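Local structure of uncharacterized protein (Sulfolobus tokodaii, 2PD2) at residues A43-S48 and H78-P83; I62-C67 and P83-V88; V5-F10 and V34-S39. The protein is of unknown function but belongs to the DsrE/DsrF-like family, whose better-known members take part in sulfur transfer, so a related role is possible. All coordinates share one frame; numbering follows the deposited sequence.

Contact 1: residues A43-S48 and H78-P83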
loop_
_atom_site.group_PDB
_atom_site.type_symbol
_atom_site.label_atom_id
_atom_site.label_comp_id
_atom_site.label_asym_id
_atom_site.label_seq_id
_atom_site.Cartn_x
_atom_site.Cartn_y
_atom_site.Cartn_z
ATOM N N ALA A 43 -4.222 -16.645 -6.473
ATOM C CA ALA A 43 -3.526 -17.430 -5.471
ATOM C C ALA A 43 -4.487 -18.319 -4.693
ATOM O O ALA A 43 -4.052 -19.240 -4.005
ATOM C CB ALA A 43 -2.761 -16.515 -4.509
ATOM N N LEU A 44 -5.789 -18.058 -4.798
ATOM C CA LEU A 44 -6.769 -18.870 -4.076
ATOM C C LEU A 44 -7.307 -20.042 -4.900
ATOM O O LEU A 44 -8.246 -20.719 -4.485
ATOM C CB LEU A 44 -7.944 -18.002 -3.592
ATOM C CG LEU A 44 -7.575 -16.817 -2.695
ATOM C CD1 LEU A 44 -8.835 -16.109 -2.233
ATOM C CD2 LEU A 44 -6.771 -17.304 -1.502
ATOM N N LEU A 45 -6.723 -20.274 -6.068
ATOM C CA LEU A 45 -7.153 -21.382 -6.912
ATOM C C LEU A 45 -6.714 -22.708 -6.291
ATOM O O LEU A 45 -5.703 -22.769 -5.592
ATOM C CB LEU A 45 -6.563 -21.233 -8.316
ATOM C CG LEU A 45 -7.269 -20.191 -9.188
ATOM C CD1 LEU A 45 -6.454 -19.887 -10.429
ATOM C CD2 LEU A 45 -8.644 -20.713 -9.559
ATOM N N LYS A 46 -7.478 -23.768 -6.541
ATOM C CA LYS A 46 -7.155 -25.082 -5.991
ATOM C C LYS A 46 -5.795 -25.622 -6.427
ATOM O O LYS A 46 -5.160 -26.377 -5.689
ATOM C CB LYS A 46 -8.243 -26.093 -6.365
ATOM C CG LYS A 46 -9.489 -26.010 -5.501
ATOM C CD LYS A 46 -10.576 -26.941 -6.016
ATOM C CE LYS A 46 -11.779 -26.950 -5.093
ATOM N NZ LYS A 46 -12.867 -27.837 -5.597
ATOM N N ASP A 47 -5.349 -25.248 -7.621
ATOM C CA ASP A 47 -4.063 -25.719 -8.122
ATOM C C ASP A 47 -2.965 -24.673 -7.920
ATOM O O ASP A 47 -1.878 -24.773 -8.492
ATOM C CB ASP A 47 -4.188 -26.100 -9.603
ATOM C CG ASP A 47 -4.515 -24.914 -10.487
ATOM O OD1 ASP A 47 -5.304 -24.046 -10.059
ATOM O OD2 ASP A 47 -3.992 -24.854 -11.619
ATOM N N SER A 48 -3.260 -23.676 -7.088
ATOM C CA SER A 48 -2.317 -22.604 -6.775
ATOM C C SER A 48 -1.021 -23.113 -6.149
ATOM O O SER A 48 -1.037 -24.019 -5.319
ATOM C CB SER A 48 -2.961 -21.602 -5.810
ATOM O OG SER A 48 -1.982 -20.732 -5.270
ATOM N N HIS A 78 -16.138 -20.272 -8.458
ATOM C CA HIS A 78 -16.020 -20.529 -7.026
ATOM C C HIS A 78 -15.686 -21.989 -6.781
ATOM O O HIS A 78 -15.105 -22.344 -5.756
ATOM C CB HIS A 78 -17.314 -20.160 -6.302
ATOM C CG HIS A 78 -17.736 -18.744 -6.514
ATOM N ND1 HIS A 78 -16.835 -17.735 -6.790
ATOM C CD2 HIS A 78 -18.956 -18.158 -6.492
ATOM C CE1 HIS A 78 -17.482 -16.596 -6.931
ATOM N NE2 HIS A 78 -18.772 -16.824 -6.756
ATOM N N ASP A 79 -16.063 -22.831 -7.736
ATOM C CA ASP A 79 -15.787 -24.258 -7.661
ATOM C C ASP A 79 -14.283 -24.510 -7.720
ATOM O O ASP A 79 -13.797 -25.520 -7.218
ATOM C CB ASP A 79 -16.445 -24.984 -8.838
ATOM C CG ASP A 79 -17.942 -25.090 -8.690
ATOM O OD1 ASP A 79 -18.567 -24.101 -8.253
ATOM O OD2 ASP A 79 -18.500 -26.158 -9.021
ATOM N N GLN A 80 -13.559 -23.577 -8.329
ATOM C CA GLN A 80 -12.118 -23.704 -8.519
ATOM C C GLN A 80 -11.265 -23.180 -7.371
ATOM O O GLN A 80 -10.051 -23.373 -7.353
ATOM C CB GLN A 80 -11.725 -22.986 -9.814
ATOM C CG GLN A 80 -12.709 -23.211 -10.965
ATOM C CD GLN A 80 -12.349 -22.431 -12.224
ATOM O OE1 GLN A 80 -12.057 -21.237 -12.167
ATOM N NE2 GLN A 80 -12.380 -23.104 -13.367
ATOM N N LEU A 81 -11.896 -22.523 -6.409
ATOM C CA LEU A 81 -11.166 -21.958 -5.280
ATOM C C LEU A 81 -10.958 -22.940 -4.131
ATOM O O LEU A 81 -11.683 -23.926 -3.997
ATOM C CB LEU A 81 -11.898 -20.713 -4.776
ATOM C CG LEU A 81 -12.132 -19.671 -5.875
ATOM C CD1 LEU A 81 -13.020 -18.562 -5.353
ATOM C CD2 LEU A 81 -10.795 -19.125 -6.362
ATOM N N ILE A 82 -9.947 -22.663 -3.313
ATOM C CA ILE A 82 -9.643 -23.496 -2.157
ATOM C C ILE A 82 -10.856 -23.534 -1.224
ATOM O O ILE A 82 -11.456 -22.501 -0.931
ATOM C CB ILE A 82 -8.430 -22.929 -1.385
ATOM C CG1 ILE A 82 -7.172 -23.039 -2.256
ATOM C CG2 ILE A 82 -8.255 -23.670 -0.061
ATOM C CD1 ILE A 82 -5.975 -22.262 -1.718
ATOM N N PRO A 83 -11.242 -24.733 -0.755
ATOM C CA PRO A 83 -12.396 -24.847 0.144
ATOM C C PRO A 83 -12.164 -24.122 1.465
ATOM O O PRO A 83 -11.074 -24.177 2.023
ATOM C CB PRO A 83 -12.533 -26.357 0.336
ATOM C CG PRO A 83 -12.011 -26.911 -0.966
ATOM C CD PRO A 83 -10.779 -26.063 -1.187
#
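Two loops meet here through a single beta bridge, a small example of how backbone pairing can join segments that form no regular strand: 43-48 lies between strand 31-36 and helix 51-59, and 78-83 between helix 68-73 and strand 86-88. At the start of 43-48, the carbonyl of Ala-43 turns back into its own loop and accepts a hydrogen bond from Ser-48 OG, the hydroxyl lying above the carbonyl plane; OG also bonds Thr-50. Leu-44 follows, still in a 3-10 turn, and its carbonyl O takes the amide of Ile-82 at 2.8 Å (N to O), nearly along the C=O axis. The same oxygen receives a CA-H...O contact from Leu-81, while Ile-82 CG1 closes on it at 3.4 Å. Leu-45 is the bridge residue, its CA 4.4 Å from that of Leu-81. With CG beside the backbone N (chi1 -77°), it runs alongside Gln-80 in the same direction, and its CD2 methyl touches Gln-80 CB at 3.8 Å. The polar tip of Gln-80 is engaged elsewhere, OE1 accepting from the amide of Ser-77. At Lys-46 the second bridging bond forms, N to Gln-80 O at 2.7 Å. Beyond CG the lysine chain is extended and lies across the carbonyls of the facing loop: CG passes Gln-80 O, CE comes to 3.2 Å from Leu-81 O, and NZ ends on Asp-79 O at 3.0 Å, almost in line with that C=O bond. Ser-48 N then closes a type I turn on Leu-45 O. The chemistry implies a grip that depends mainly on backbone groups: among the facing carbonyls Asp-79 O alone holds the ammonium group, the other two lying beside its methylenes, and the Asp-79 carboxylate stays more distant.

Contact 2: residues I62-C67 and P83-V88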
loop_
_atom_site.group_PDB
_atom_site.type_symbol
_atom_site.label_atom_id
_atom_site.label_comp_id
_atom_site.label_asym_id
_atom_site.label_seq_id
_atom_site.Cartn_x
_atom_site.Cartn_y
_atom_site.Cartn_z
ATOM N N ILE A 62 -6.612 -17.809 10.621
ATOM C CA ILE A 62 -6.577 -16.550 9.895
ATOM C C ILE A 62 -7.709 -16.570 8.862
ATOM O O ILE A 62 -7.912 -17.570 8.177
ATOM C CB ILE A 62 -5.199 -16.368 9.219
ATOM C CG1 ILE A 62 -4.146 -16.096 10.302
ATOM C CG2 ILE A 62 -5.236 -15.228 8.214
ATOM C CD1 ILE A 62 -2.721 -16.000 9.793
ATOM N N LEU A 63 -8.465 -15.478 8.778
ATOM C CA LEU A 63 -9.576 -15.390 7.832
ATOM C C LEU A 63 -9.068 -15.025 6.440
ATOM O O LEU A 63 -8.490 -13.947 6.247
ATOM C CB LEU A 63 -10.592 -14.336 8.303
ATOM C CG LEU A 63 -11.821 -14.089 7.419
ATOM C CD1 LEU A 63 -12.599 -15.403 7.235
ATOM C CD2 LEU A 63 -12.714 -13.024 8.065
ATOM N N ILE A 64 -9.278 -15.920 5.478
ATOM C CA ILE A 64 -8.837 -15.691 4.100
ATOM C C ILE A 64 -10.042 -15.293 3.259
ATOM O O ILE A 64 -10.993 -16.059 3.127
ATOM C CB ILE A 64 -8.185 -16.955 3.488
ATOM C CG1 ILE A 64 -7.009 -17.418 4.356
ATOM C CG2 ILE A 64 -7.711 -16.654 2.072
ATOM C CD1 ILE A 64 -5.922 -16.352 4.572
ATOM N N VAL A 65 -9.986 -14.096 2.678
ATOM C CA VAL A 65 -11.097 -13.567 1.894
ATOM C C VAL A 65 -10.749 -13.224 0.447
ATOM O O VAL A 65 -9.738 -12.578 0.175
ATOM C CB VAL A 65 -11.667 -12.297 2.591
ATOM C CG1 VAL A 65 -12.690 -11.613 1.709
ATOM C CG2 VAL A 65 -12.300 -12.681 3.921
ATOM N N GLY A 66 -11.606 -13.651 -0.477
ATOM C CA GLY A 66 -11.386 -13.365 -1.885
ATOM C C GLY A 66 -12.416 -12.386 -2.428
ATOM O O GLY A 66 -13.588 -12.431 -2.045
ATOM N N CYS A 67 -11.982 -11.500 -3.321
ATOM C CA CYS A 67 -12.863 -10.498 -3.922
ATOM C C CYS A 67 -13.686 -11.056 -5.086
ATOM O O CYS A 67 -13.129 -11.572 -6.053
ATOM C CB CYS A 67 -12.030 -9.307 -4.412
ATOM S SG CYS A 67 -12.937 -8.139 -5.459
ATOM N N PRO A 83 -11.242 -24.733 -0.755
ATOM C CA PRO A 83 -12.396 -24.847 0.144
ATOM C C PRO A 83 -12.164 -24.122 1.465
ATOM O O PRO A 83 -11.074 -24.177 2.023
ATOM C CB PRO A 83 -12.533 -26.357 0.336
ATOM C CG PRO A 83 -12.011 -26.911 -0.966
ATOM C CD PRO A 83 -10.779 -26.063 -1.187
ATOM N N GLY A 84 -13.191 -23.443 1.964
ATOM C CA GLY A 84 -13.040 -22.732 3.222
ATOM C C GLY A 84 -12.693 -21.268 3.032
ATOM O O GLY A 84 -12.434 -20.545 3.997
ATOM N N ILE A 85 -12.675 -20.834 1.779
ATOM C CA ILE A 85 -12.378 -19.450 1.442
ATOM C C ILE A 85 -13.671 -18.636 1.524
ATOM O O ILE A 85 -14.697 -19.056 0.997
ATOM C CB ILE A 85 -11.831 -19.336 -0.013
ATOM C CG1 ILE A 85 -10.398 -19.872 -0.088
ATOM C CG2 ILE A 85 -11.914 -17.903 -0.501
ATOM C CD1 ILE A 85 -9.448 -19.232 0.873
ATOM N N LYS A 86 -13.633 -17.486 2.188
ATOM C CA LYS A 86 -14.818 -16.634 2.253
ATOM C C LYS A 86 -14.695 -15.651 1.102
ATOM O O LYS A 86 -13.591 -15.349 0.658
ATOM C CB LYS A 86 -14.900 -15.874 3.582
ATOM C CG LYS A 86 -15.450 -16.701 4.735
ATOM C CD LYS A 86 -14.606 -17.945 4.947
ATOM C CE LYS A 86 -14.981 -18.671 6.211
ATOM N NZ LYS A 86 -14.141 -19.889 6.370
ATOM N N ILE A 87 -15.833 -15.172 0.614
ATOM C CA ILE A 87 -15.865 -14.233 -0.496
ATOM C C ILE A 87 -16.675 -12.998 -0.116
ATOM O O ILE A 87 -17.665 -13.104 0.600
ATOM C CB ILE A 87 -16.530 -14.879 -1.733
ATOM C CG1 ILE A 87 -15.680 -16.050 -2.230
ATOM C CG2 ILE A 87 -16.723 -13.848 -2.825
ATOM C CD1 ILE A 87 -16.386 -16.917 -3.252
ATOM N N VAL A 88 -16.245 -11.829 -0.582
ATOM C CA VAL A 88 -16.981 -10.597 -0.325
ATOM C C VAL A 88 -17.304 -9.991 -1.680
ATOM O O VAL A 88 -16.630 -10.279 -2.672
ATOM C CB VAL A 88 -16.168 -9.581 0.523
ATOM C CG1 VAL A 88 -15.936 -10.148 1.908
ATOM C CG2 VAL A 88 -14.843 -9.246 -0.161
HETATM O O HOH W 1 -10.787 -18.300 5.787
#
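Strand 86-88 lies at one edge of this chain's parallel sheet, and its pairing with 63-67 closes the beta-alpha-beta unit of which helix 68-73 is the helical part. Lys-86 supplies both groups of its peptide backbone to the neighbouring strand: its N donates to Ile-64 O at 3.1 Å, and its O accepts from Gly-66 N at 2.8 Å, in the carbonyl plane. Gly-66 O then accepts from Val-88 N at 3.1 Å. Before strand 86-88 begins, where the chain at Gly-84 stands off from 63-67, water 1 accepts from Ile-64 N at 2.8 Å and gives a weak bond to Gly-84 O. That carbonyl also takes Lys-86 NZ at 3.0 Å from above its plane, because the lysine chain bends at chi2 (58°) and curls back over its own segment. On the way it crosses the Leu-63 side chain at about a right angle, CG and CD against CD1. Val-65 CG1, anti to the backbone N, meets both methyls of Val-88 on the same face, 3.6 Å from CG1. On the other side, Ile-64 CG2 and Ile-85 CD1 are pressed together at 3.3 Å, tighter than usual for two carbons. The remaining edge of 63-67 bonds to strand 31-36. A water, by one good and one weak bond, thus bridges the backbones beyond the last direct bond, and the lysine probably lends the contact mostly its aliphatic length.

Contact 3: residues V5-F10 and V34-S39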
loop_
_atom_site.group_PDB
_atom_site.type_symbol
_atom_site.label_atom_id
_atom_site.label_comp_id
_atom_site.label_asym_id
_atom_site.label_seq_id
_atom_site.Cartn_x
_atom_site.Cartn_y
_atom_site.Cartn_z
ATOM N N VAL A 5 -5.407 -7.297 6.213
ATOM C CA VAL A 5 -4.303 -7.334 5.263
ATOM C C VAL A 5 -4.770 -7.357 3.811
ATOM O O VAL A 5 -5.646 -8.132 3.441
ATOM C CB VAL A 5 -3.439 -8.588 5.484
ATOM C CG1 VAL A 5 -2.284 -8.613 4.475
ATOM C CG2 VAL A 5 -2.911 -8.620 6.915
ATOM N N GLN A 6 -4.162 -6.517 2.985
ATOM C CA GLN A 6 -4.511 -6.462 1.570
ATOM C C GLN A 6 -3.390 -7.021 0.697
ATOM O O GLN A 6 -2.219 -6.743 0.935
ATOM C CB GLN A 6 -4.774 -5.016 1.140
ATOM C CG GLN A 6 -4.814 -4.818 -0.383
ATOM C CD GLN A 6 -4.617 -3.369 -0.780
ATOM O OE1 GLN A 6 -3.797 -2.664 -0.188
ATOM N NE2 GLN A 6 -5.354 -2.919 -1.792
ATOM N N ILE A 7 -3.758 -7.819 -0.299
ATOM C CA ILE A 7 -2.795 -8.363 -1.257
ATOM C C ILE A 7 -3.475 -8.213 -2.615
ATOM O O ILE A 7 -4.570 -8.735 -2.816
ATOM C CB ILE A 7 -2.485 -9.855 -1.015
ATOM C CG1 ILE A 7 -1.989 -10.073 0.415
ATOM C CG2 ILE A 7 -1.414 -10.313 -1.992
ATOM C CD1 ILE A 7 -1.645 -11.523 0.727
ATOM N N LYS A 8 -2.837 -7.499 -3.539
ATOM C CA LYS A 8 -3.442 -7.271 -4.850
ATOM C C LYS A 8 -2.618 -7.726 -6.052
ATOM O O LYS A 8 -3.165 -7.950 -7.132
ATOM C CB LYS A 8 -3.768 -5.781 -5.012
ATOM C CG LYS A 8 -2.576 -4.849 -4.776
ATOM C CD LYS A 8 -2.923 -3.386 -5.080
ATOM C CE LYS A 8 -1.808 -2.422 -4.663
ATOM N NZ LYS A 8 -1.752 -2.179 -3.179
ATOM N N ASP A 9 -1.310 -7.865 -5.870
ATOM C CA ASP A 9 -0.434 -8.257 -6.967
ATOM C C ASP A 9 -0.058 -9.732 -6.912
ATOM O O ASP A 9 0.622 -10.180 -5.985
ATOM C CB ASP A 9 0.827 -7.386 -6.958
ATOM C CG ASP A 9 0.511 -5.900 -7.087
ATOM O OD1 ASP A 9 -0.164 -5.520 -8.068
ATOM O OD2 ASP A 9 0.935 -5.113 -6.209
ATOM N N PHE A 10 -0.498 -10.486 -7.914
ATOM C CA PHE A 10 -0.205 -11.917 -7.963
ATOM C C PHE A 10 1.288 -12.237 -7.876
ATOM O O PHE A 10 1.682 -13.171 -7.180
ATOM C CB PHE A 10 -0.780 -12.545 -9.241
ATOM C CG PHE A 10 -0.544 -14.028 -9.338
ATOM C CD1 PHE A 10 -1.151 -14.899 -8.441
ATOM C CD2 PHE A 10 0.299 -14.552 -10.314
ATOM C CE1 PHE A 10 -0.925 -16.275 -8.509
ATOM C CE2 PHE A 10 0.535 -15.928 -10.394
ATOM C CZ PHE A 10 -0.079 -16.791 -9.487
ATOM N N VAL A 34 -7.194 -11.611 5.746
ATOM C CA VAL A 34 -6.450 -11.294 4.542
ATOM C C VAL A 34 -7.399 -11.214 3.362
ATOM O O VAL A 34 -8.103 -12.177 3.052
ATOM C CB VAL A 34 -5.382 -12.357 4.240
ATOM C CG1 VAL A 34 -4.548 -11.916 3.041
ATOM C CG2 VAL A 34 -4.494 -12.570 5.464
ATOM N N VAL A 35 -7.408 -10.062 2.705
ATOM C CA VAL A 35 -8.268 -9.834 1.547
ATOM C C VAL A 35 -7.454 -9.812 0.252
ATOM O O VAL A 35 -6.597 -8.942 0.063
ATOM C CB VAL A 35 -9.002 -8.479 1.667
ATOM C CG1 VAL A 35 -9.827 -8.213 0.399
ATOM C CG2 VAL A 35 -9.886 -8.474 2.907
ATOM N N LEU A 36 -7.718 -10.765 -0.637
ATOM C CA LEU A 36 -7.010 -10.799 -1.912
ATOM C C LEU A 36 -7.907 -10.313 -3.046
ATOM O O LEU A 36 -9.038 -10.785 -3.199
ATOM C CB LEU A 36 -6.497 -12.210 -2.215
ATOM C CG LEU A 36 -5.500 -12.802 -1.205
ATOM C CD1 LEU A 36 -6.258 -13.408 -0.024
ATOM C CD2 LEU A 36 -4.664 -13.871 -1.876
ATOM N N HIS A 37 -7.412 -9.343 -3.816
ATOM C CA HIS A 37 -8.164 -8.822 -4.943
ATOM C C HIS A 37 -7.268 -8.552 -6.143
ATOM O O HIS A 37 -6.053 -8.798 -6.096
ATOM C CB HIS A 37 -8.985 -7.577 -4.552
ATOM C CG HIS A 37 -8.169 -6.381 -4.168
ATOM N ND1 HIS A 37 -8.222 -5.196 -4.868
ATOM C CD2 HIS A 37 -7.340 -6.160 -3.118
ATOM C CE1 HIS A 37 -7.461 -4.297 -4.271
ATOM N NE2 HIS A 37 -6.919 -4.855 -3.205
ATOM N N GLN A 38 -7.865 -8.053 -7.219
ATOM C CA GLN A 38 -7.135 -7.836 -8.464
ATOM C C GLN A 38 -6.514 -9.191 -8.851
ATOM O O GLN A 38 -7.109 -10.231 -8.596
ATOM C CB GLN A 38 -6.050 -6.767 -8.312
ATOM C CG GLN A 38 -6.587 -5.363 -8.038
ATOM C CD GLN A 38 -5.537 -4.280 -8.254
ATOM O OE1 GLN A 38 -4.346 -4.571 -8.389
ATOM N NE2 GLN A 38 -5.977 -3.023 -8.284
ATOM N N SER A 39 -5.323 -9.193 -9.435
ATOM C CA SER A 39 -4.713 -10.447 -9.875
ATOM C C SER A 39 -4.342 -11.429 -8.775
ATOM O O SER A 39 -4.210 -12.629 -9.024
ATOM C CB SER A 39 -3.473 -10.166 -10.733
ATOM O OG SER A 39 -2.435 -9.598 -9.959
HETATM O O HOH W 2 -2.954 -6.909 -9.846
HETATM O O HOH W 3 -1.984 -3.524 -8.714
#
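Backbone bonds set the parallel register: Val-35 N to Val-5 O, Ile-7 N to Val-35 O and His-37 N to Ile-7 O. Apolar packing covers one face, where Ile-7 CD1 reaches Val-34 CG1 at 3.7 Å under helix 13-26. On the opposite face and past the strand ends, polar side chains take over. Gln-6 NE2 donates to His-37 NE2 at 2.9 Å, amide and imidazole lying nearly coplanar; as the acceptor, His-37 NE2 carries no proton in this bond. The amide also bonds Ala-107 O of the second subunit and, through OE1, Tyr-105 OH. Lys-8 CB sits over one ring face, a CH-pi contact. An alanine in place of His-37 would probably leave the Gln-6 amide less firmly oriented. Farther on, Phe-10 N donates to Ser-39 OG; one water joins Gln-38 OE1 to Lys-8 O and reaches Ser-39 OG, a second joins it to Asp-9 OD1. On the second subunit, Ala-107 O takes Lys-8 NZ, Lys-12 forms a salt bridge with Asp-9 OD2, and Ser-19 OG bonds Gln-38 NE2. Neighbouring parallel strands of a right-handed beta-alpha-beta unit thus face a subunit interface at their C-terminal ends, in an alpha/beta fold of the DsrE/DsrF-like family.

From the N terminus, contact 3 comes first: strand 2-7 leads into helix 13-26, and pairing with 31-36 closes that crossover. Contact 1 then opens in the loop after strand 31-36, and contact 2 opens at 62-67 before contact 1 has closed at 78-83. The two therefore cross, sharing Pro-83, and contact 2 closes last, on strand 86-88. Contacts 2 and 3 belong to one sheet, since 63-67 and 31-36 are neighbours whose backbones probably bond through Leu-63, Val-65 and Val-34. Leu-44 of contact 1 packs on both, touching Ile-64, Gly-66 and Ile-85 as well as Leu-36, and so ties the peripheral loops to the sheet.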